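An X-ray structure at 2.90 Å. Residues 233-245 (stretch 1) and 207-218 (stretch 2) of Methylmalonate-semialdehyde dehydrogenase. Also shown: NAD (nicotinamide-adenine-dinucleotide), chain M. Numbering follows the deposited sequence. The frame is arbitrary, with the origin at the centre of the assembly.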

# COMPACT_ATOMS: atom_id res chain seq x y z
N GLU A 233 28.69 6.32 -13.19
CA GLU A 233 28.62 5.57 -14.46
C GLU A 233 29.56 4.39 -14.47
O GLU A 233 29.18 3.33 -14.94
CB GLU A 233 28.97 6.46 -15.64
CG GLU A 233 28.53 5.92 -16.98
CD GLU A 233 29.02 6.77 -18.14
OE1 GLU A 233 29.88 7.67 -17.96
OE2 GLU A 233 28.57 6.53 -19.28
N TYR A 234 30.78 4.59 -13.96
CA TYR A 234 31.76 3.53 -13.86
C TYR A 234 31.23 2.43 -12.95
O TYR A 234 31.19 1.25 -13.33
CB TYR A 234 33.12 4.07 -13.36
CG TYR A 234 34.06 2.97 -12.97
CD1 TYR A 234 34.80 2.30 -13.91
CD2 TYR A 234 34.15 2.55 -11.65
CE1 TYR A 234 35.63 1.24 -13.56
CE2 TYR A 234 34.97 1.50 -11.28
CZ TYR A 234 35.71 0.83 -12.24
OH TYR A 234 36.55 -0.23 -11.90
N ILE A 235 30.79 2.83 -11.76
CA ILE A 235 30.30 1.89 -10.73
C ILE A 235 29.10 1.11 -11.24
O ILE A 235 29.06 -0.10 -11.08
CB ILE A 235 29.85 2.58 -9.42
CG1 ILE A 235 30.99 3.35 -8.75
CG2 ILE A 235 29.30 1.55 -8.44
CD1 ILE A 235 32.02 2.52 -8.02
N TYR A 236 28.12 1.82 -11.82
CA TYR A 236 26.95 1.18 -12.44
C TYR A 236 27.32 0.17 -13.54
O TYR A 236 26.77 -0.95 -13.60
CB TYR A 236 25.99 2.22 -13.01
CG TYR A 236 24.61 1.66 -13.32
CD1 TYR A 236 23.73 1.31 -12.29
CD2 TYR A 236 24.18 1.47 -14.64
CE1 TYR A 236 22.47 0.79 -12.56
CE2 TYR A 236 22.91 0.94 -14.91
CZ TYR A 236 22.06 0.60 -13.87
OH TYR A 236 20.81 0.06 -14.09
N ARG A 237 28.25 0.58 -14.41
CA ARG A 237 28.66 -0.26 -15.53
C ARG A 237 29.31 -1.52 -15.01
O ARG A 237 28.90 -2.62 -15.35
CB ARG A 237 29.59 0.48 -16.47
CG ARG A 237 29.83 -0.28 -17.76
CD ARG A 237 30.72 0.45 -18.76
NE ARG A 237 30.18 1.77 -19.09
CZ ARG A 237 30.68 2.94 -18.70
NH1 ARG A 237 31.80 3.03 -17.96
NH2 ARG A 237 30.05 4.04 -19.09
N THR A 238 30.30 -1.32 -14.14
CA THR A 238 31.11 -2.41 -13.60
C THR A 238 30.25 -3.41 -12.85
O THR A 238 30.31 -4.62 -13.10
CB THR A 238 32.21 -1.88 -12.65
OG1 THR A 238 32.97 -0.84 -13.31
CG2 THR A 238 33.15 -2.99 -12.20
N ALA A 239 29.45 -2.89 -11.91
CA ALA A 239 28.51 -3.72 -11.15
C ALA A 239 27.63 -4.54 -12.08
O ALA A 239 27.47 -5.74 -11.89
CB ALA A 239 27.63 -2.86 -10.26
N SER A 240 27.08 -3.88 -13.10
CA SER A 240 26.20 -4.55 -14.06
C SER A 240 26.90 -5.62 -14.89
O SER A 240 26.28 -6.61 -15.27
CB SER A 240 25.54 -3.51 -14.97
OG SER A 240 24.70 -2.63 -14.21
N ALA A 241 28.18 -5.40 -15.16
CA ALA A 241 29.03 -6.43 -15.81
C ALA A 241 29.29 -7.64 -14.92
O ALA A 241 29.54 -8.71 -15.42
CB ALA A 241 30.36 -5.85 -16.27
N ASN A 242 29.26 -7.45 -13.60
CA ASN A 242 29.46 -8.56 -12.64
C ASN A 242 28.14 -9.10 -12.02
O ASN A 242 28.13 -9.61 -10.88
CB ASN A 242 30.43 -8.14 -11.55
CG ASN A 242 31.86 -7.98 -12.06
OD1 ASN A 242 32.77 -8.71 -11.64
ND2 ASN A 242 32.07 -7.04 -12.97
N GLY A 243 27.03 -8.95 -12.77
CA GLY A 243 25.72 -9.55 -12.44
C GLY A 243 24.89 -8.92 -11.31
O GLY A 243 23.64 -9.02 -11.33
N LYS A 244 25.57 -8.30 -10.34
CA LYS A 244 24.90 -7.66 -9.20
C LYS A 244 24.19 -6.31 -9.48
O LYS A 244 24.65 -5.48 -10.27
CB LYS A 244 25.86 -7.49 -8.02
CG LYS A 244 26.92 -6.41 -8.23
CD LYS A 244 28.14 -6.66 -7.36
CE LYS A 244 28.93 -7.87 -7.82
NZ LYS A 244 29.97 -8.20 -6.82
N ARG A 245 23.05 -6.14 -8.80
CA ARG A 245 22.22 -4.97 -8.92
C ARG A 245 22.93 -3.76 -8.36
O ARG A 245 23.87 -3.89 -7.56
CB ARG A 245 20.91 -5.19 -8.18
CG ARG A 245 21.07 -5.47 -6.70
CD ARG A 245 19.74 -5.39 -5.96
NE ARG A 245 18.85 -6.52 -6.24
CZ ARG A 245 17.60 -6.62 -5.79
NH1 ARG A 245 17.06 -5.66 -5.01
NH2 ARG A 245 16.87 -7.68 -6.11
PA NAD M . 33.34 10.88 -6.28
O1A NAD M . 34.85 11.08 -6.40
O2A NAD M . 32.44 10.83 -7.50
O5B NAD M . 33.08 9.48 -5.50
C5B NAD M . 33.02 9.35 -4.08
C4B NAD M . 33.34 7.93 -3.62
O4B NAD M . 33.78 7.13 -4.73
C3B NAD M . 34.47 7.86 -2.59
O3B NAD M . 34.09 6.91 -1.59
C2B NAD M . 35.71 7.45 -3.39
O2B NAD M . 36.66 6.58 -2.76
C1B NAD M . 35.13 6.70 -4.58
N9A NAD M . 35.91 6.93 -5.84
C8A NAD M . 36.46 8.11 -6.24
N7A NAD M . 37.07 7.96 -7.44
C5A NAD M . 36.93 6.67 -7.82
C6A NAD M . 37.37 5.84 -8.98
N6A NAD M . 38.07 6.41 -9.98
N1A NAD M . 37.02 4.53 -9.00
C2A NAD M . 36.31 3.95 -7.98
N3A NAD M . 35.87 4.63 -6.90
C4A NAD M . 36.16 5.97 -6.76
O3 NAD M . 32.73 12.01 -5.25
PN NAD M . 33.52 13.02 -4.23
O1N NAD M . 34.09 12.25 -3.03
O2N NAD M . 34.39 14.06 -4.94
O5D NAD M . 32.18 13.77 -3.76
C5D NAD M . 31.58 14.78 -4.60
C4D NAD M . 30.44 14.29 -5.51
O4D NAD M . 29.27 13.80 -4.82
C3D NAD M . 29.94 15.43 -6.41
O3D NAD M . 30.43 15.29 -7.74
C2D NAD M . 28.41 15.41 -6.34
O2D NAD M . 27.81 15.50 -7.64
C1D NAD M . 28.13 14.08 -5.66
N1N NAD M . 26.89 14.02 -4.89
C2N NAD M . 25.84 13.42 -5.48
C3N NAD M . 24.63 13.30 -4.82
C7N NAD M . 23.41 12.66 -5.45
O7N NAD M . 22.94 13.00 -6.54
N7N NAD M . 22.81 11.72 -4.73
C4N NAD M . 24.52 13.78 -3.52
C5N NAD M . 25.61 14.40 -2.91
C6N NAD M . 26.80 14.50 -3.63
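Stretch 2 (207-218) DKEAVDALLHDD

What fills the centre of the contact? The side chain of L215, in the m,t rotamer, sits as a knob in a hole formed by Y234, I235, T238 and A239, all on helix 233-241. Its CA-to-CB bond points sideways, yet the end of the side chain comes nearer and reaches the other helix: L215 CD1 lies 3.8 Å from T238 CG2, 4.0 Å from I235 CD1 and 4.1 Å from Y234 CE2, while L215 CD2 lies 4.2 Å from A239 CB. One turn earlier V211 points toward stretch 1, and its CG1 packs 3.4 Å from I235 CD1. V211 CG2 is also 3.4 Å from NAD N3A, so this apolar patch borders the adenine.

How does the backbone of stretch 2 run? Residues 208-216 form a helix that travels in roughly the same direction as helix 233-241, with a crossing angle of -33° and a closest axial approach of 9.7 Å. The small side chain of A239 accompanies a close backbone approach, its CA 5.7 Å from the CA of L215. Before the helix, D207 occupies the N-cap position, where its OD1 accepts a weak capping bond from E209 N at 3.4 Å. D217 is the first residue to leave helical phi/psi at the other end.

What holds the Y234 side of the contact? Here the tyrosine meets two charged residues of stretch 2. Y234 OH donates a very short hydrogen bond of 2.4 Å to D212 OD1, which lies at the ring edge, near its plane. K208 NZ instead lies over one face, 4.0 Å from the ring centroid, in a cation-pi contact. The same K208 NZ makes a long salt bridge to D212 OD2 at 3.9 Å and a weak hydrogen bond to NAD N1A at 3.5 Å, linking the tyrosine's surroundings to the cofactor.

How is the C-terminal end of the second helix met? H216 starts away from stretch 1, but its ring comes nearer: H216 CE1 is 3.6 Å from T238 CG2, and H216 CD2 is 3.6 Å from N242 OD1. A hydrogen bond from H216 ND1 to D212 O, 2.8 Å long, ties the ring to its own helix. Beyond the end of helix 233-241, K244 points toward stretch 2 and brings its amine to the carbonyls there. K244 NZ donates to L215 O at 2.9 Å and, weakly, to L214 O at 3.5 Å; D217 O is also 2.7 Å from K244 NZ.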

# COMPACT_ATOMS: atom_id res chain seq x y z
N ASP A 207 40.54 3.68 -1.48
CA ASP A 207 40.38 4.37 -2.74
C ASP A 207 39.92 3.35 -3.79
O ASP A 207 39.43 2.26 -3.46
CB ASP A 207 41.71 5.04 -3.09
CG ASP A 207 42.78 4.06 -3.53
OD1 ASP A 207 42.74 2.85 -3.20
OD2 ASP A 207 43.70 4.52 -4.23
N LYS A 208 40.12 3.67 -5.06
CA LYS A 208 39.65 2.83 -6.16
C LYS A 208 39.84 1.33 -5.92
O LYS A 208 38.99 0.55 -6.29
CB LYS A 208 40.33 3.22 -7.48
CG LYS A 208 39.66 2.62 -8.70
CD LYS A 208 40.58 2.50 -9.89
CE LYS A 208 39.84 1.90 -11.09
NZ LYS A 208 38.61 2.67 -11.49
N GLU A 209 40.97 0.95 -5.33
CA GLU A 209 41.28 -0.47 -5.12
C GLU A 209 40.25 -1.18 -4.22
O GLU A 209 39.91 -2.35 -4.45
CB GLU A 209 42.71 -0.65 -4.59
CG GLU A 209 43.23 -2.09 -4.64
CD GLU A 209 44.46 -2.32 -3.76
OE1 GLU A 209 45.36 -1.43 -3.72
OE2 GLU A 209 44.52 -3.40 -3.10
N ALA A 210 39.78 -0.48 -3.19
CA ALA A 210 38.81 -1.06 -2.28
C ALA A 210 37.46 -1.11 -2.98
O ALA A 210 36.70 -2.06 -2.83
CB ALA A 210 38.72 -0.26 -1.00
N VAL A 211 37.18 -0.08 -3.77
CA VAL A 211 35.94 -0.04 -4.53
C VAL A 211 35.87 -1.23 -5.48
O VAL A 211 34.90 -1.97 -5.45
CB VAL A 211 35.79 1.27 -5.32
CG1 VAL A 211 34.60 1.22 -6.26
CG2 VAL A 211 35.61 2.43 -4.34
N ASP A 212 36.91 -1.42 -6.28
CA ASP A 212 36.96 -2.52 -7.25
C ASP A 212 36.89 -3.91 -6.54
O ASP A 212 36.32 -4.87 -7.09
CB ASP A 212 38.20 -2.39 -8.19
CG ASP A 212 38.03 -1.29 -9.29
OD1 ASP A 212 36.90 -0.84 -9.57
OD2 ASP A 212 39.03 -0.85 -9.91
N ALA A 213 37.39 -4.02 -5.31
CA ALA A 213 37.31 -5.29 -4.58
C ALA A 213 35.86 -5.64 -4.32
O ALA A 213 35.42 -6.76 -4.60
CB ALA A 213 38.07 -5.25 -3.27
N LEU A 214 35.11 -4.68 -3.80
CA LEU A 214 33.67 -4.84 -3.58
C LEU A 214 32.90 -5.26 -4.88
O LEU A 214 32.14 -6.26 -4.91
CB LEU A 214 33.07 -3.55 -3.01
CG LEU A 214 33.59 -3.10 -1.65
CD1 LEU A 214 33.18 -1.66 -1.38
CD2 LEU A 214 33.10 -4.02 -0.54
N LEU A 215 33.13 -4.51 -5.96
CA LEU A 215 32.45 -4.74 -7.23
C LEU A 215 32.71 -6.15 -7.82
O LEU A 215 31.83 -6.76 -8.45
CB LEU A 215 32.86 -3.67 -8.24
CG LEU A 215 32.46 -2.24 -7.86
CD1 LEU A 215 33.09 -1.23 -8.80
CD2 LEU A 215 30.97 -2.06 -7.84
N HIS A 216 33.91 -6.67 -7.60
CA HIS A 216 34.34 -7.92 -8.23
C HIS A 216 34.18 -9.16 -7.36
O HIS A 216 34.19 -10.27 -7.87
CB HIS A 216 35.76 -7.75 -8.74
CG HIS A 216 35.87 -6.82 -9.91
ND1 HIS A 216 35.87 -5.45 -9.78
CD2 HIS A 216 35.97 -7.07 -11.24
CE1 HIS A 216 35.98 -4.89 -10.97
NE2 HIS A 216 36.03 -5.85 -11.88
N ASP A 217 34.01 -8.99 -6.05
CA ASP A 217 33.72 -10.12 -5.15
C ASP A 217 32.29 -10.63 -5.33
O ASP A 217 31.33 -9.91 -5.16
CB ASP A 217 33.94 -9.72 -3.70
CG ASP A 217 33.98 -10.91 -2.76
OD1 ASP A 217 32.95 -11.62 -2.60
OD2 ASP A 217 35.04 -11.12 -2.15
N ASP A 218 32.16 -11.91 -5.62
CA ASP A 218 30.86 -12.51 -5.94
C ASP A 218 29.89 -12.54 -4.77
O ASP A 218 28.67 -12.62 -4.99
CB ASP A 218 31.05 -13.93 -6.51
CG ASP A 218 31.76 -13.92 -7.86
OD1 ASP A 218 32.18 -12.82 -8.32
OD2 ASP A 218 31.92 -15.01 -8.46